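Local coordinates for protein bitiscetin (Bitis arietans, PDB 1JWI) that binds von Willebrand factor and induces its A1 domain to engage platelet GPIbalpha, so that platelets aggregate, at residues Lys75-Ser80 with Glu92-Pro97. Sequence-based numbering, arbitrary orientation.
Sequences KTQQCS and ENVDEP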
loop_
_atom_site.group_PDB
_atom_site.type_symbol
_atom_site.label_atom_id
_atom_site.label_comp_id
_atom_site.label_asym_id
_atom_site.label_seq_id
_atom_site.Cartn_x
_atom_site.Cartn_y
_atom_site.Cartn_z
ATOM N N LYS A 75 6.795 -9.810 3.951
ATOM C CA LYS A 75 6.545 -10.040 5.372
ATOM C C LYS A 75 6.385 -8.752 6.170
ATOM O O LYS A 75 5.858 -8.773 7.280
ATOM C CB LYS A 75 7.661 -10.898 5.982
ATOM C CG LYS A 75 9.038 -10.255 5.953
ATOM C CD LYS A 75 10.080 -11.112 6.681
ATOM C CE LYS A 75 9.909 -11.076 8.202
ATOM N NZ LYS A 75 8.593 -11.607 8.678
ATOM N N THR A 76 6.838 -7.637 5.601
ATOM C CA THR A 76 6.724 -6.334 6.259
ATOM C C THR A 76 5.291 -5.793 6.138
ATOM O O THR A 76 4.483 -6.334 5.383
ATOM C CB THR A 76 7.721 -5.321 5.641
ATOM O OG1 THR A 76 7.779 -5.503 4.222
ATOM C CG2 THR A 76 9.110 -5.519 6.222
ATOM N N GLN A 77 4.974 -4.744 6.892
ATOM C CA GLN A 77 3.638 -4.150 6.848
ATOM C C GLN A 77 3.365 -3.529 5.481
ATOM O O GLN A 77 2.256 -3.620 4.961
ATOM C CB GLN A 77 3.491 -3.103 7.958
ATOM C CG GLN A 77 3.362 -3.718 9.349
ATOM C CD GLN A 77 3.416 -2.689 10.469
ATOM O OE1 GLN A 77 3.004 -1.543 10.302
ATOM N NE2 GLN A 77 3.913 -3.108 11.630
ATOM N N GLN A 78 4.376 -2.882 4.912
ATOM C CA GLN A 78 4.251 -2.297 3.586
ATOM C C GLN A 78 5.342 -2.945 2.733
ATOM O O GLN A 78 6.164 -3.709 3.246
ATOM C CB GLN A 78 4.357 -0.758 3.623
ATOM C CG GLN A 78 5.512 -0.176 4.423
ATOM C CD GLN A 78 6.846 -0.328 3.728
ATOM O OE1 GLN A 78 7.786 -0.899 4.289
ATOM N NE2 GLN A 78 6.946 0.192 2.506
ATOM N N CYS A 79 5.357 -2.642 1.444
ATOM C CA CYS A 79 6.292 -3.286 0.536
ATOM C C CYS A 79 7.763 -2.862 0.435
ATOM O O CYS A 79 8.609 -3.666 0.041
ATOM C CB CYS A 79 5.649 -3.289 -0.845
ATOM S SG CYS A 79 6.771 -3.545 -2.233
ATOM N N SER A 80 8.092 -1.629 0.790
ATOM C CA SER A 80 9.485 -1.204 0.679
ATOM C C SER A 80 10.419 -1.863 1.697
ATOM O O SER A 80 10.180 -1.803 2.901
ATOM C CB SER A 80 9.586 0.311 0.821
ATOM O OG SER A 80 10.932 0.715 0.670
ATOM N N GLU A 92 8.173 -0.761 11.946
ATOM C CA GLU A 92 7.095 -0.255 11.083
ATOM C C GLU A 92 5.877 0.115 11.925
ATOM O O GLU A 92 5.587 -0.542 12.922
ATOM C CB GLU A 92 6.659 -1.310 10.056
ATOM C CG GLU A 92 7.636 -1.544 8.916
ATOM C CD GLU A 92 7.077 -2.498 7.883
ATOM O OE1 GLU A 92 6.906 -3.692 8.212
ATOM O OE2 GLU A 92 6.797 -2.048 6.748
ATOM N N ASN A 93 5.159 1.154 11.511
ATOM C CA ASN A 93 3.978 1.594 12.245
ATOM C C ASN A 93 2.890 2.006 11.256
ATOM O O ASN A 93 2.298 3.076 11.381
ATOM C CB ASN A 93 4.345 2.781 13.148
ATOM C CG ASN A 93 3.372 2.976 14.301
ATOM O OD1 ASN A 93 3.391 4.014 14.969
ATOM N ND2 ASN A 93 2.533 1.977 14.553
ATOM N N VAL A 94 2.640 1.162 10.255
ATOM C CA VAL A 94 1.612 1.450 9.254
ATOM C C VAL A 94 0.231 1.387 9.921
ATOM O O VAL A 94 -0.088 0.411 10.609
ATOM C CB VAL A 94 1.679 0.438 8.076
ATOM C CG1 VAL A 94 0.499 0.651 7.136
ATOM C CG2 VAL A 94 2.985 0.628 7.291
ATOM N N ASP A 95 -0.570 2.432 9.718
ATOM C CA ASP A 95 -1.904 2.528 10.317
ATOM C C ASP A 95 -2.767 1.313 9.985
ATOM O O ASP A 95 -3.225 0.604 10.881
ATOM C CB ASP A 95 -2.609 3.799 9.837
ATOM C CG ASP A 95 -3.888 4.086 10.605
ATOM O OD1 ASP A 95 -4.771 4.773 10.044
ATOM O OD2 ASP A 95 -4.008 3.640 11.771
ATOM N N GLU A 96 -2.981 1.071 8.694
ATOM C CA GLU A 96 -3.776 -0.073 8.261
ATOM C C GLU A 96 -3.148 -0.661 6.991
ATOM O O GLU A 96 -3.340 -0.134 5.895
ATOM C CB GLU A 96 -5.216 0.367 7.979
ATOM C CG GLU A 96 -6.222 -0.776 7.955
ATOM C CD GLU A 96 -7.630 -0.305 7.640
ATOM O OE1 GLU A 96 -8.581 -1.084 7.869
ATOM O OE2 GLU A 96 -7.788 0.839 7.155
ATOM N N PRO A 97 -2.368 -1.745 7.131
ATOM C CA PRO A 97 -1.732 -2.372 5.969
ATOM C C PRO A 97 -2.772 -2.847 4.963
ATOM O O PRO A 97 -3.826 -3.359 5.344
ATOM C CB PRO A 97 -0.960 -3.537 6.584
ATOM C CG PRO A 97 -0.603 -3.008 7.957
ATOM C CD PRO A 97 -1.905 -2.370 8.383
HETATM O O HOH W 1 6.222 -5.095 11.070
#
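Glu92 reaches across to Gln77 and Gln78 and takes up two successive backbone N-H groups with its carboxylate. Glu92 OE1 accepts a short, nearly straight bond from Gln77 N (2.6 Å, 169° at the hydrogen), and Glu92 OE2 accepts a longer one from Gln78 N (3.2 Å). Both donors approach on the syn side, somewhat out of the carboxylate plane, and the two bonds together fix its rotation. Gln77 returns the exchange: its side chain runs past that of Glu92 in the opposite direction, extended (chi2 172°), with CD set out toward the other segment. There Gln77 OE1 receives Val94 N at 2.7 Å, nearly in line with its own C=O, while Gln77 NE2 makes a weak bond to Glu92 O at 3.3 Å. The amide and carboxylate are stacked, their planes 29° apart, and Gln77 CD packs on the methylene Glu92 CB at 3.5 Å. A water links Glu92 OE1 to Gln77 NE2, the latter weakly. Val94 CG2 adds an apolar contact with Gln77 CB, and Pro97 CB lies 3.6 Å from Gln77 O. Within 75-80, Thr76 OG1 donates to Gln78 O (2.6 Å), spanning the residues whose N-H groups Glu92 receives, consistent with holding their backbone in place. The contact ties together two limbs of the long loop between strands 66-72 and 100-103, which carries Cys79 of the interchain disulfide: the domain-swapped, dimer-forming loop of the snaclec variant of the C-type lectin fold.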